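Local atomic coordinates of uncharacterized protein DUF1470 (Jannaschia sp. CCS1, PDB entry 3H0N), a protein that is of unknown function but carries a treble-clef zinc finger beside a mainly helical domain and may act as a transcription regulator. Residues A[76-81]-A[145-150]; A[14-19]-A[154-159]; A[5-10]-A[111-116]; A[46-51]-A[123-128]. All coordinates share one frame; numbering follows the deposited sequence. Where two conformers were deposited one is given.

Interaction 1: A[76-81]-A[145-150]; sequences ALSNGQ and FGICNA. With NA (sodium ion), chain D; ZN (zinc ion), chain B.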
loop_
_atom_site.group_PDB
_atom_site.type_symbol
_atom_site.label_atom_id
_atom_site.label_comp_id
_atom_site.label_asym_id
_atom_site.label_seq_id
_atom_site.Cartn_x
_atom_site.Cartn_y
_atom_site.Cartn_z
ATOM N N ALA A 76 21.524 -3.410 -1.579
ATOM C CA ALA A 76 21.636 -1.957 -1.414
ATOM C C ALA A 76 20.945 -1.514 -0.131
ATOM O O ALA A 76 21.489 -0.721 0.652
ATOM C CB ALA A 76 21.107 -1.201 -2.604
ATOM N N LEU A 77 19.731 -2.013 0.092
ATOM C CA LEU A 77 19.015 -1.627 1.322
ATOM C C LEU A 77 19.814 -2.023 2.593
ATOM O O LEU A 77 19.868 -1.251 3.576
ATOM C CB LEU A 77 17.590 -2.219 1.355
ATOM C CG LEU A 77 16.678 -1.664 0.257
ATOM C CD1 LEU A 77 15.331 -2.370 0.344
ATOM C CD2 LEU A 77 16.511 -0.151 0.318
ATOM N N SER A 78 20.402 -3.225 2.570
ATOM C CA SER A 78 21.186 -3.731 3.728
ATOM C C SER A 78 22.404 -2.824 4.003
ATOM O O SER A 78 22.898 -2.771 5.122
ATOM C CB SER A 78 21.644 -5.173 3.531
ATOM O OG SER A 78 22.774 -5.284 2.704
ATOM N N ASN A 79 22.855 -2.089 2.984
ATOM C CA ASN A 79 23.962 -1.151 3.097
ATOM C C ASN A 79 23.517 0.313 3.302
ATOM O O ASN A 79 24.333 1.233 3.358
ATOM C CB ASN A 79 24.801 -1.251 1.817
ATOM C CG ASN A 79 25.627 -2.486 1.776
ATOM O OD1 ASN A 79 26.225 -2.885 2.774
ATOM N ND2 ASN A 79 25.734 -3.075 0.594
ATOM N N GLY A 80 22.208 0.550 3.431
ATOM C CA GLY A 80 21.724 1.912 3.540
ATOM C C GLY A 80 21.768 2.712 2.255
ATOM O O GLY A 80 21.599 3.936 2.268
ATOM N N GLN A 81 22.006 2.049 1.120
ATOM C CA GLN A 81 22.105 2.698 -0.169
ATOM C C GLN A 81 20.713 2.793 -0.786
ATOM O O GLN A 81 20.359 2.151 -1.794
ATOM C CB GLN A 81 23.080 1.929 -1.084
ATOM C CG GLN A 81 24.511 1.989 -0.619
ATOM C CD GLN A 81 25.177 3.272 -0.935
ATOM O OE1 GLN A 81 24.552 4.258 -1.374
ATOM N NE2 GLN A 81 26.466 3.311 -0.706
ATOM N N PHE A 145 16.332 -4.963 6.489
ATOM C CA PHE A 145 16.856 -5.823 5.455
ATOM C C PHE A 145 18.284 -6.238 5.796
ATOM O O PHE A 145 19.160 -5.376 5.905
ATOM C CB PHE A 145 16.842 -5.113 4.118
ATOM C CG PHE A 145 15.446 -4.974 3.536
ATOM C CD1 PHE A 145 14.897 -5.972 2.772
ATOM C CD2 PHE A 145 14.710 -3.842 3.782
ATOM C CE1 PHE A 145 13.615 -5.818 2.233
ATOM C CE2 PHE A 145 13.421 -3.678 3.256
ATOM C CZ PHE A 145 12.891 -4.665 2.471
ATOM N N GLY A 146 18.523 -7.524 5.943
ATOM C CA GLY A 146 19.822 -8.010 6.403
ATOM C C GLY A 146 20.358 -9.119 5.513
ATOM O O GLY A 146 19.650 -9.734 4.720
ATOM N N ILE A 147 21.670 -9.339 5.670
ATOM C CA ILE A 147 22.381 -10.471 5.061
ATOM C C ILE A 147 22.857 -11.352 6.217
ATOM O O ILE A 147 23.394 -10.874 7.206
ATOM C CB ILE A 147 23.618 -10.029 4.252
ATOM C CG1 ILE A 147 23.290 -8.900 3.292
ATOM C CG2 ILE A 147 24.253 -11.244 3.436
ATOM C CD1 ILE A 147 22.304 -9.240 2.306
ATOM N N CYS A 148 22.570 -12.651 6.143
ATOM C CA CYS A 148 22.839 -13.582 7.233
ATOM C C CYS A 148 24.262 -13.450 7.784
ATOM O O CYS A 148 25.245 -13.453 7.022
ATOM C CB CYS A 148 22.626 -15.012 6.795
ATOM S SG CYS A 148 22.557 -16.156 8.152
ATOM N N ASN A 149 24.355 -13.424 9.090
ATOM C CA ASN A 149 25.668 -13.341 9.767
ATOM C C ASN A 149 26.364 -14.681 9.913
ATOM O O ASN A 149 27.508 -14.732 10.381
ATOM C CB ASN A 149 25.526 -12.645 11.121
ATOM C CG ASN A 149 25.536 -11.125 11.010
ATOM O OD1 ASN A 149 25.780 -10.530 9.921
ATOM N ND2 ASN A 149 25.501 -10.490 12.190
ATOM N N ALA A 150 25.725 -15.783 9.554
ATOM C CA ALA A 150 26.359 -17.071 9.760
ATOM C C ALA A 150 27.488 -17.279 8.752
ATOM O O ALA A 150 27.492 -16.697 7.668
ATOM C CB ALA A 150 25.314 -18.226 9.650
HETATM NA NA NA D . 27.154 -14.724 6.336
HETATM ZN ZN ZN B . 21.739 -17.993 7.010
HETATM O O HOH W 1 28.784 -13.665 7.618
HETATM O O HOH W 2 27.729 -12.964 4.297
HETATM O O HOH W 3 28.801 -15.610 4.851
#
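Where the last turn of helix 58-78 meets strand 145-147, the tightly packed part is apolar. Leu77 CD1 sits over one face of the Phe145 ring, 3.8 Å from its centroid and 15° off the ring normal, a CH-pi contact. Shifted toward the rim, Leu77 CD1 comes within 3.7 Å of Phe145 CE2. Both residues hold CG anti to the carbonyl carbon (chi1 -65° for Leu77, -73° for Phe145), and their side chains run alongside each other in the same direction. Ile137 of helix 121-138 touches Leu77, while Phe158 forms an edge-to-face pair with Phe145. An alanine at Phe145 would remove the face that Leu77 CD1 covers and would probably loosen the seating of the strand on the helix.

Toward the partly exposed side the fit is thinner. Ser78 CA makes a CA-H...O contact with Phe145 O at 3.4 Å, and Ser78 OG lies 3.7 Å from Ile147 CG1 while bonding to Asp75 O of its own helix. Beyond it the helix closes in a Schellman motif at Gly80. Farther on, Cys148 SG binds zinc at 2.3 Å and accepts a hydrogen bond from Ala150 N at 3.5 Å, a bond likely to stabilise thiolate charge; the O atoms of Cys148 and Ala150 bind a sodium ion. No hydrogen bond crosses between the segments, which implies that apolar packing, with one CA-H...O contact, joins the two here.

Interaction 2: A[14-19]-A[154-159]; sequences VSLDLV and DRVYFD
Residues 14-19 of helix 10-22 and strand 156-158 run nearly antiparallel, their N-to-C directions 165° apart and their axes 8.3 Å apart at closest, the CA atoms of Leu16 and Tyr157 being the nearest pair. Leu16 carries most of the contact, spreading its two methyls over the strand. Leu16 CD2 rests 3.8 Å from Val156 CG2, and Leu16 CD1 reaches Phe158 CB at 3.7 Å. The Phe158 ring turns away, CG being anti to the backbone N (chi1 -179°), so its CB does the touching. Nearly one helical turn on, Val19 CG1 meets Val156 CG2 at 3.8 Å, the valines crossing at about a right angle. Val156 CG2, placed between its own backbone N and carbonyl carbon, is thus shared by Leu16 and Val19.

Beyond this apolar patch, Arg155, bent at chi2 and chi3, donates from NH2 to Asp154 OD1 at 2.9 Å (162° at the hydrogen), a salt bridge in the guanidinium plane but above that of the carboxylate. Its NH1 bonds to Asn20 O and Thr23 O, and its NE to Ser26 O, so the buried arginine ties the zinc finger to the last turn of helix 10-22 and the chain that follows it. The strand belongs to the hairpin 145-147/156-158, with Cys148 and Cys153 between its strands and Cys169 and Cys173 near the start of helix 171-180, the organisation of a treble-clef zinc finger.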
loop_
_atom_site.group_PDB
_atom_site.type_symbol
_atom_site.label_atom_id
_atom_site.label_comp_id
_atom_site.label_asym_id
_atom_site.label_seq_id
_atom_site.Cartn_x
_atom_site.Cartn_y
_atom_site.Cartn_z
ATOM N N VAL A 14 7.747 -12.855 -1.441
ATOM C CA VAL A 14 8.170 -13.504 -2.665
ATOM C C VAL A 14 9.545 -12.959 -3.076
ATOM O O VAL A 14 10.395 -13.706 -3.548
ATOM C CB VAL A 14 7.122 -13.331 -3.765
ATOM C CG1 VAL A 14 7.643 -13.751 -5.143
ATOM C CG2 VAL A 14 5.862 -14.146 -3.451
ATOM N N SER A 15 9.789 -11.665 -2.879
ATOM C CA SER A 15 11.100 -11.081 -3.229
ATOM C C SER A 15 12.224 -11.790 -2.459
ATOM O O SER A 15 13.219 -12.212 -3.045
ATOM C CB SER A 15 11.166 -9.595 -2.855
ATOM O OG SER A 15 10.358 -8.793 -3.697
ATOM N N LEU A 16 12.034 -11.933 -1.158
ATOM C CA LEU A 16 13.043 -12.595 -0.302
ATOM C C LEU A 16 13.240 -14.027 -0.719
ATOM O O LEU A 16 14.381 -14.498 -0.868
ATOM C CB LEU A 16 12.640 -12.535 1.173
ATOM C CG LEU A 16 12.545 -11.119 1.758
ATOM C CD1 LEU A 16 11.741 -11.154 3.082
ATOM C CD2 LEU A 16 13.918 -10.480 2.001
ATOM N N ASP A 17 12.143 -14.744 -0.887
ATOM C CA ASP A 17 12.198 -16.160 -1.241
ATOM C C ASP A 17 12.848 -16.389 -2.631
ATOM O O ASP A 17 13.641 -17.319 -2.785
ATOM C CB ASP A 17 10.802 -16.782 -1.241
ATOM C CG ASP A 17 10.238 -16.991 0.152
ATOM O OD1 ASP A 17 10.985 -16.837 1.134
ATOM O OD2 ASP A 17 9.037 -17.352 0.204
ATOM N N LEU A 18 12.516 -15.524 -3.578
ATOM C CA LEU A 18 13.030 -15.655 -4.948
ATOM C C LEU A 18 14.530 -15.389 -4.942
ATOM O O LEU A 18 15.312 -16.147 -5.534
ATOM C CB LEU A 18 12.281 -14.695 -5.888
ATOM C CG LEU A 18 12.901 -14.603 -7.284
ATOM C CD1 LEU A 18 12.944 -15.947 -8.023
ATOM C CD2 LEU A 18 12.112 -13.544 -8.044
ATOM N N VAL A 19 14.947 -14.326 -4.274
ATOM C CA VAL A 19 16.388 -14.039 -4.177
ATOM C C VAL A 19 17.100 -15.201 -3.513
ATOM O O VAL A 19 18.186 -15.607 -3.946
ATOM C CB VAL A 19 16.592 -12.715 -3.428
ATOM C CG1 VAL A 19 18.049 -12.567 -2.901
ATOM C CG2 VAL A 19 16.149 -11.541 -4.336
ATOM N N ASP A 154 25.032 -16.235 2.790
ATOM C CA ASP A 154 24.681 -14.857 2.406
ATOM C C ASP A 154 23.250 -14.692 1.950
ATOM O O ASP A 154 22.910 -13.776 1.189
ATOM C CB ASP A 154 25.676 -14.284 1.410
ATOM C CG ASP A 154 25.582 -14.895 0.048
ATOM O OD1 ASP A 154 24.943 -15.921 -0.161
ATOM O OD2 ASP A 154 26.195 -14.296 -0.861
ATOM N N ARG A 155 22.396 -15.531 2.488
ATOM C CA ARG A 155 20.976 -15.375 2.248
ATOM C C ARG A 155 20.475 -14.095 2.911
ATOM O O ARG A 155 21.000 -13.625 3.919
ATOM C CB ARG A 155 20.194 -16.580 2.748
ATOM C CG ARG A 155 20.550 -17.904 2.126
ATOM C CD ARG A 155 20.444 -17.955 0.627
ATOM N NE ARG A 155 21.651 -17.517 -0.035
ATOM C CZ ARG A 155 21.764 -17.346 -1.359
ATOM N NH1 ARG A 155 20.763 -17.594 -2.187
ATOM N NH2 ARG A 155 22.923 -16.950 -1.890
ATOM N N VAL A 156 19.431 -13.552 2.309
ATOM C CA VAL A 156 18.823 -12.298 2.766
ATOM C C VAL A 156 17.635 -12.583 3.685
ATOM O O VAL A 156 17.025 -13.651 3.665
ATOM C CB VAL A 156 18.376 -11.392 1.591
ATOM C CG1 VAL A 156 19.566 -11.044 0.696
ATOM C CG2 VAL A 156 17.230 -11.967 0.800
ATOM N N TYR A 157 17.307 -11.572 4.489
ATOM C CA TYR A 157 16.142 -11.681 5.355
ATOM C C TYR A 157 15.603 -10.303 5.645
ATOM O O TYR A 157 16.283 -9.292 5.484
ATOM C CB TYR A 157 16.477 -12.462 6.653
ATOM C CG TYR A 157 17.447 -11.781 7.559
ATOM C CD1 TYR A 157 18.830 -11.913 7.338
ATOM C CD2 TYR A 157 17.047 -10.993 8.632
ATOM C CE1 TYR A 157 19.731 -11.280 8.155
ATOM C CE2 TYR A 157 17.954 -10.389 9.467
ATOM C CZ TYR A 157 19.302 -10.491 9.194
ATOM O OH TYR A 157 20.228 -9.869 10.010
ATOM N N PHE A 158 14.332 -10.280 6.040
ATOM C CA PHE A 158 13.695 -9.070 6.542
ATOM C C PHE A 158 13.335 -9.352 7.994
ATOM O O PHE A 158 12.609 -10.289 8.304
ATOM C CB PHE A 158 12.448 -8.701 5.742
ATOM C CG PHE A 158 11.789 -7.444 6.209
ATOM C CD1 PHE A 158 10.850 -7.507 7.208
ATOM C CD2 PHE A 158 12.125 -6.207 5.710
ATOM C CE1 PHE A 158 10.248 -6.334 7.711
ATOM C CE2 PHE A 158 11.515 -5.058 6.156
ATOM C CZ PHE A 158 10.575 -5.135 7.176
ATOM N N ASP A 159 13.911 -8.574 8.890
ATOM C CA ASP A 159 13.747 -8.737 10.338
ATOM C C ASP A 159 12.347 -8.308 10.769
ATOM O O ASP A 159 11.967 -7.124 10.649
ATOM C CB ASP A 159 14.792 -7.874 11.055
ATOM C CG ASP A 159 14.820 -8.068 12.566
ATOM O OD1 ASP A 159 13.937 -8.743 13.145
ATOM O OD2 ASP A 159 15.781 -7.497 13.159
#

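Interaction 3: A[5-10]-A[111-116]; sequences DSYERT and RLHHHP. With NI (nickel (II) ion), chain C; ACT (acetate ion), chain H; GOL (glycerol), chain F.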
loop_
_atom_site.group_PDB
_atom_site.type_symbol
_atom_site.label_atom_id
_atom_site.label_comp_id
_atom_site.label_asym_id
_atom_site.label_seq_id
_atom_site.Cartn_x
_atom_site.Cartn_y
_atom_site.Cartn_z
ATOM N N ASP A 5 3.613 -13.605 6.062
ATOM C CA ASP A 5 2.826 -14.576 5.286
ATOM C C ASP A 5 1.475 -14.040 4.793
ATOM O O ASP A 5 0.737 -14.765 4.107
ATOM C CB ASP A 5 2.545 -15.861 6.106
ATOM C CG ASP A 5 3.710 -16.830 6.106
ATOM O OD1 ASP A 5 4.691 -16.606 5.376
ATOM O OD2 ASP A 5 3.660 -17.823 6.859
ATOM N N SER A 6 1.135 -12.818 5.181
ATOM C CA SER A 6 -0.134 -12.257 4.818
ATOM C C SER A 6 -0.145 -11.890 3.349
ATOM O O SER A 6 0.873 -11.676 2.693
ATOM C CB SER A 6 -0.420 -11.014 5.649
ATOM O OG SER A 6 0.418 -9.975 5.336
ATOM N N TYR A 7 -1.351 -11.774 2.836
ATOM C CA TYR A 7 -1.532 -11.295 1.483
ATOM C C TYR A 7 -0.813 -9.970 1.297
ATOM O O TYR A 7 -0.209 -9.709 0.272
ATOM C CB TYR A 7 -3.046 -11.160 1.119
ATOM C CG TYR A 7 -3.259 -10.542 -0.240
ATOM C CD1 TYR A 7 -3.231 -11.312 -1.410
ATOM C CD2 TYR A 7 -3.398 -9.183 -0.359
ATOM C CE1 TYR A 7 -3.379 -10.696 -2.664
ATOM C CE2 TYR A 7 -3.505 -8.568 -1.586
ATOM C CZ TYR A 7 -3.496 -9.324 -2.738
ATOM O OH TYR A 7 -3.572 -8.739 -3.977
ATOM N N GLU A 8 -0.947 -9.095 2.271
ATOM C CA GLU A 8 -0.428 -7.740 2.192
ATOM C C GLU A 8 1.086 -7.659 2.058
ATOM O O GLU A 8 1.602 -6.666 1.538
ATOM C CB GLU A 8 -0.872 -6.933 3.442
ATOM C CG GLU A 8 -2.341 -6.595 3.430
ATOM C CD GLU A 8 -3.276 -7.751 3.824
ATOM O OE1 GLU A 8 -2.843 -8.799 4.380
ATOM O OE2 GLU A 8 -4.504 -7.576 3.612
ATOM N N ARG A 9 1.792 -8.692 2.504
ATOM C CA ARG A 9 3.254 -8.744 2.392
ATOM C C ARG A 9 3.714 -9.730 1.321
ATOM O O ARG A 9 4.886 -10.145 1.321
ATOM C CB ARG A 9 3.911 -9.099 3.696
ATOM C CG ARG A 9 3.497 -8.279 4.830
ATOM C CD ARG A 9 3.812 -6.851 4.649
ATOM N NE ARG A 9 3.180 -6.150 5.772
ATOM C CZ ARG A 9 3.254 -4.843 6.019
ATOM N NH1 ARG A 9 3.974 -4.035 5.243
ATOM N NH2 ARG A 9 2.616 -4.355 7.084
ATOM N N THR A 10 2.854 -10.083 0.380
ATOM C CA THR A 10 3.223 -10.980 -0.716
ATOM C C THR A 10 4.475 -10.531 -1.473
ATOM O O THR A 10 5.381 -11.344 -1.746
ATOM C CB THR A 10 2.041 -11.142 -1.688
ATOM O OG1 THR A 10 0.943 -11.771 -0.997
ATOM C CG2 THR A 10 2.445 -12.010 -2.876
ATOM N N ARG A 111 -9.520 -8.034 -2.448
ATOM C CA ARG A 111 -8.077 -7.805 -2.376
ATOM C C ARG A 111 -7.692 -6.673 -3.284
ATOM O O ARG A 111 -8.244 -6.547 -4.381
ATOM C CB ARG A 111 -7.282 -9.025 -2.802
ATOM C CG ARG A 111 -7.645 -10.342 -2.161
ATOM C CD ARG A 111 -7.065 -10.397 -0.824
ATOM N NE ARG A 111 -7.273 -11.715 -0.214
ATOM C CZ ARG A 111 -7.015 -11.949 1.067
ATOM N NH1 ARG A 111 -6.540 -10.988 1.842
ATOM N NH2 ARG A 111 -7.259 -13.160 1.572
ATOM N N LEU A 112 -6.707 -5.886 -2.866
ATOM C CA LEU A 112 -6.067 -4.904 -3.754
ATOM C C LEU A 112 -4.858 -5.560 -4.384
ATOM O O LEU A 112 -3.900 -5.921 -3.676
ATOM C CB LEU A 112 -5.633 -3.649 -3.004
ATOM C CG LEU A 112 -5.067 -2.516 -3.874
ATOM C CD1 LEU A 112 -6.038 -2.041 -4.999
ATOM C CD2 LEU A 112 -4.610 -1.345 -3.028
ATOM N N HIS A 113 -4.889 -5.761 -5.695
ATOM C CA HIS A 113 -3.769 -6.311 -6.455
ATOM C C HIS A 113 -2.923 -5.176 -6.937
ATOM O O HIS A 113 -3.428 -4.171 -7.389
ATOM C CB HIS A 113 -4.302 -7.104 -7.636
ATOM C CG HIS A 113 -5.080 -8.305 -7.208
ATOM N ND1 HIS A 113 -4.490 -9.544 -7.020
ATOM C CD2 HIS A 113 -6.385 -8.451 -6.867
ATOM C CE1 HIS A 113 -5.413 -10.397 -6.595
ATOM N NE2 HIS A 113 -6.571 -9.761 -6.490
ATOM N N HIS A 114 -1.603 -5.317 -6.861
ATOM C CA HIS A 114 -0.661 -4.267 -7.258
ATOM C C HIS A 114 -0.195 -4.446 -8.687
ATOM O O HIS A 114 0.987 -4.326 -9.010
ATOM C CB HIS A 114 0.462 -4.209 -6.229
ATOM C CG HIS A 114 -0.032 -3.691 -4.944
ATOM N ND1 HIS A 114 -0.500 -4.507 -3.945
ATOM C CD2 HIS A 114 -0.265 -2.427 -4.548
ATOM C CE1 HIS A 114 -0.955 -3.751 -2.954
ATOM N NE2 HIS A 114 -0.824 -2.478 -3.296
ATOM N N HIS A 115 -1.197 -4.674 -9.529
ATOM C CA HIS A 115 -1.044 -4.875 -10.969
ATOM C C HIS A 115 -2.466 -5.002 -11.515
ATOM O O HIS A 115 -3.377 -5.396 -10.791
ATOM C CB HIS A 115 -0.271 -6.174 -11.269
ATOM C CG HIS A 115 -0.955 -7.372 -10.706
ATOM N ND1 HIS A 115 -1.844 -8.124 -11.440
ATOM C CD2 HIS A 115 -0.932 -7.922 -9.469
ATOM C CE1 HIS A 115 -2.368 -9.052 -10.665
ATOM N NE2 HIS A 115 -1.805 -8.964 -9.467
ATOM N N PRO A 116 -2.655 -4.750 -12.828
ATOM C CA PRO A 116 -3.930 -5.065 -13.470
ATOM C C PRO A 116 -4.096 -6.558 -13.639
ATOM O O PRO A 116 -3.091 -7.249 -13.811
ATOM C CB PRO A 116 -3.817 -4.361 -14.818
ATOM C CG PRO A 116 -2.404 -4.241 -15.059
ATOM C CD PRO A 116 -1.710 -4.122 -13.739
HETATM NI NI NI C . -2.013 -9.847 -7.265
HETATM C C ACT H . -0.470 -8.047 -4.677
HETATM O O ACT H . -0.533 -7.130 -3.815
HETATM O OXT ACT H . -0.730 -7.845 -5.903
HETATM C CH3 ACT H . -0.109 -9.413 -4.214
HETATM C C1 GOL F . -6.842 -8.907 5.285
HETATM O O1 GOL F . -6.192 -7.669 5.581
HETATM C C2 GOL F . -6.003 -10.165 5.572
HETATM O O2 GOL F . -5.215 -10.548 4.455
HETATM C C3 GOL F . -6.904 -11.355 5.931
HETATM O O3 GOL F . -7.425 -12.037 4.792
HETATM O O HOH W 4 -6.021 -8.123 1.536
#
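The Tyr7 ring has Arg111 CD over the centre of one face, 3.8 Å from the centroid and 8° off the normal, while Leu112 O lies at its edge; the His113 ring has Tyr7 OH over a face and nickel at its edge. Tyr7 thereby docks the segment leading into helix 10-22 onto the antiparallel hairpin of strands 101-104 and 110-113. Its CG is anti to the backbone N, which sends the ring out along Arg111, in the opposite direction. Tyr7 OH donates to Leu112 O at 2.9 Å, from above the carbonyl plane. The Tyr7 and His113 rings form an edge-to-face pair, centroids 5.8 Å apart and planes at 79°; Tyr7 OH is 3.3 Å from His113 ND1, but they share no hydrogen, since that nitrogen binds nickel at 2.5 Å. His115 NE2 is the second histidine ligand, 2.4 Å from the metal. An alanine at Tyr7 would remove both ring and hydroxyl and would probably leave the hairpin less firmly docked.

Farther out, where Glu8 packs on His139 of the second subunit, a water and a glycerol join Glu8 to Arg111, whose NE has its salt bridge with Asp105. His114, the centre of an inverse gamma turn, grips an acetate with two almost straight bonds: N to OXT at 2.8 Å and ND1 to O at 2.6 Å, each 174° at the hydrogen.

Interaction 4: A[46-51]-A[123-128]; sequences KDDPAS and PMWTAI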
loop_
_atom_site.group_PDB
_atom_site.type_symbol
_atom_site.label_atom_id
_atom_site.label_comp_id
_atom_site.label_asym_id
_atom_site.label_seq_id
_atom_site.Cartn_x
_atom_site.Cartn_y
_atom_site.Cartn_z
ATOM N N LYS A 46 2.892 -20.454 -4.896
ATOM C CA LYS A 46 1.758 -21.330 -4.514
ATOM C C LYS A 46 0.537 -20.569 -3.991
ATOM O O LYS A 46 -0.585 -21.053 -4.079
ATOM C CB LYS A 46 2.214 -22.343 -3.456
ATOM C CG LYS A 46 2.563 -21.704 -2.097
ATOM C CD LYS A 46 3.133 -22.728 -1.108
ATOM C CE LYS A 46 3.156 -22.151 0.311
ATOM N N ASP A 47 0.722 -19.373 -3.444
ATOM C CA ASP A 47 -0.447 -18.665 -2.878
ATOM C C ASP A 47 -1.354 -18.112 -3.976
ATOM O O ASP A 47 -2.457 -17.652 -3.687
ATOM C CB ASP A 47 -0.002 -17.545 -1.927
ATOM C CG ASP A 47 0.674 -18.076 -0.658
ATOM O OD1 ASP A 47 0.483 -19.265 -0.319
ATOM O OD2 ASP A 47 1.400 -17.293 -0.006
ATOM N N ASP A 48 -0.888 -18.157 -5.241
ATOM C CA ASP A 48 -1.671 -17.702 -6.384
ATOM C C ASP A 48 -1.914 -18.835 -7.367
ATOM O O ASP A 48 -1.097 -19.099 -8.273
ATOM C CB ASP A 48 -0.993 -16.538 -7.117
ATOM C CG ASP A 48 -1.847 -16.014 -8.245
ATOM O OD1 ASP A 48 -3.060 -16.269 -8.235
ATOM O OD2 ASP A 48 -1.317 -15.353 -9.138
ATOM N N PRO A 49 -3.059 -19.508 -7.229
ATOM C CA PRO A 49 -3.362 -20.616 -8.129
ATOM C C PRO A 49 -3.388 -20.229 -9.598
ATOM O O PRO A 49 -3.071 -21.053 -10.469
ATOM C CB PRO A 49 -4.747 -21.070 -7.684
ATOM C CG PRO A 49 -4.829 -20.664 -6.259
ATOM C CD PRO A 49 -3.982 -19.451 -6.081
ATOM N N ALA A 50 -3.754 -18.985 -9.920
ATOM C CA ALA A 50 -3.777 -18.546 -11.306
ATOM C C ALA A 50 -2.374 -18.520 -11.954
ATOM O O ALA A 50 -2.183 -18.971 -13.077
ATOM C CB ALA A 50 -4.491 -17.146 -11.444
ATOM N N SER A 51 -1.409 -18.001 -11.213
ATOM C CA SER A 51 -0.011 -18.053 -11.633
ATOM C C SER A 51 0.450 -19.481 -11.823
ATOM O O SER A 51 1.036 -19.830 -12.843
ATOM C CB SER A 51 0.890 -17.351 -10.625
ATOM O OG SER A 51 0.699 -15.947 -10.656
ATOM N N PRO A 123 6.013 -9.920 -15.863
ATOM C CA PRO A 123 5.736 -8.510 -15.531
ATOM C C PRO A 123 4.884 -8.306 -14.286
ATOM O O PRO A 123 5.151 -7.398 -13.508
ATOM C CB PRO A 123 5.039 -8.004 -16.790
ATOM C CG PRO A 123 5.665 -8.800 -17.878
ATOM C CD PRO A 123 5.778 -10.191 -17.301
HETATM N N MSE A 124 3.876 -9.153 -14.084
HETATM C CA MSE A 124 3.034 -9.065 -12.889
HETATM C C MSE A 124 3.864 -9.227 -11.616
HETATM O O MSE A 124 3.755 -8.426 -10.679
HETATM C CB MSE A 124 1.906 -10.118 -12.891
HETATM C CG MSE A 124 1.296 -10.417 -11.522
HETATM SE SE MSE A 124 0.112 -11.974 -11.702
HETATM C CE MSE A 124 -0.329 -12.335 -9.870
ATOM N N TRP A 125 4.658 -10.294 -11.574
ATOM C CA TRP A 125 5.462 -10.579 -10.370
ATOM C C TRP A 125 6.562 -9.549 -10.176
ATOM O O TRP A 125 6.858 -9.213 -9.036
ATOM C CB TRP A 125 5.946 -12.035 -10.366
ATOM C CG TRP A 125 4.824 -12.939 -9.961
ATOM C CD1 TRP A 125 4.064 -13.702 -10.762
ATOM C CD2 TRP A 125 4.264 -13.018 -8.651
ATOM N NE1 TRP A 125 3.060 -14.317 -10.016
ATOM C CE2 TRP A 125 3.162 -13.896 -8.717
ATOM C CE3 TRP A 125 4.599 -12.443 -7.426
ATOM C CZ2 TRP A 125 2.376 -14.198 -7.592
ATOM C CZ3 TRP A 125 3.813 -12.747 -6.323
ATOM C CH2 TRP A 125 2.732 -13.601 -6.411
ATOM N N THR A 126 7.086 -8.977 -11.251
ATOM C CA THR A 126 8.020 -7.875 -11.150
ATOM C C THR A 126 7.371 -6.690 -10.469
ATOM O O THR A 126 7.952 -6.104 -9.542
ATOM C CB THR A 126 8.580 -7.482 -12.520
ATOM O OG1 THR A 126 9.242 -8.616 -13.090
ATOM C CG2 THR A 126 9.589 -6.346 -12.368
ATOM N N ALA A 127 6.162 -6.315 -10.878
ATOM C CA ALA A 127 5.457 -5.207 -10.252
ATOM C C ALA A 127 5.115 -5.470 -8.809
ATOM O O ALA A 127 5.231 -4.562 -7.960
ATOM C CB ALA A 127 4.159 -4.897 -11.063
ATOM N N ILE A 128 4.657 -6.681 -8.508
ATOM C CA ILE A 128 4.281 -7.034 -7.143
ATOM C C ILE A 128 5.493 -6.941 -6.229
ATOM O O ILE A 128 5.440 -6.368 -5.122
ATOM C CB ILE A 128 3.687 -8.440 -7.089
ATOM C CG1 ILE A 128 2.297 -8.457 -7.783
ATOM C CG2 ILE A 128 3.476 -8.922 -5.642
ATOM C CD1 ILE A 128 1.742 -9.865 -8.018
#
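Ser51 OG is gripped by two hydrogen bonds: it accepts from Trp125 NE1 at 2.9 Å and donates to Asp48 OD2 at 2.6 Å. The indole bond is fairly straight, 162° at the hydrogen, and the oxygen lies 5° out of the ring plane, so the ring is met at its edge. Ser51 OG is anti to its carbonyl carbon (chi1 -71°), which turns it toward the indole. Asp48 is the N-cap of helix 49-54: its OD1 accepts from Ala50 N at 3.3 Å, and its OD2 takes a weak bond from Ser51 N. The helix start is thus coupled through Ser51 to helix 121-138, and the N-H groups at the helix start would probably steady the negative charge on Asp48. Selenomethionine Met124, extended beyond CG, brings CE tip to tip with Asp48 OD2 at 3.3 Å. That same methyl sits 3.5 Å above one face of Trp125, toward the rim.

The four contacts fall into two groups. Interactions 1 and 2 have centres 10 Å apart and share the zinc-finger hairpin: Gly146 N lies 2.9 Å from Tyr157 O, and Cys148 N 2.9 Å from Arg155 O. Interactions 3 and 4, centres 9 Å apart, lie on the other side of the chain's centre, about 25 Å separating the centres of interactions 1 and 4. Interaction 3 holds the two nickel-binding histidines and interaction 4 borders them: His115 NE2 is 3.7 Å from Met124 CE, and His115 CD2 3.6 Å from Ile128 CD1. Helix 10-22 spans both groups: Val14 CG2 of interaction 2 touches Trp125 CZ3 at 3.8 Å, as does Thr10 CG2 of interaction 3.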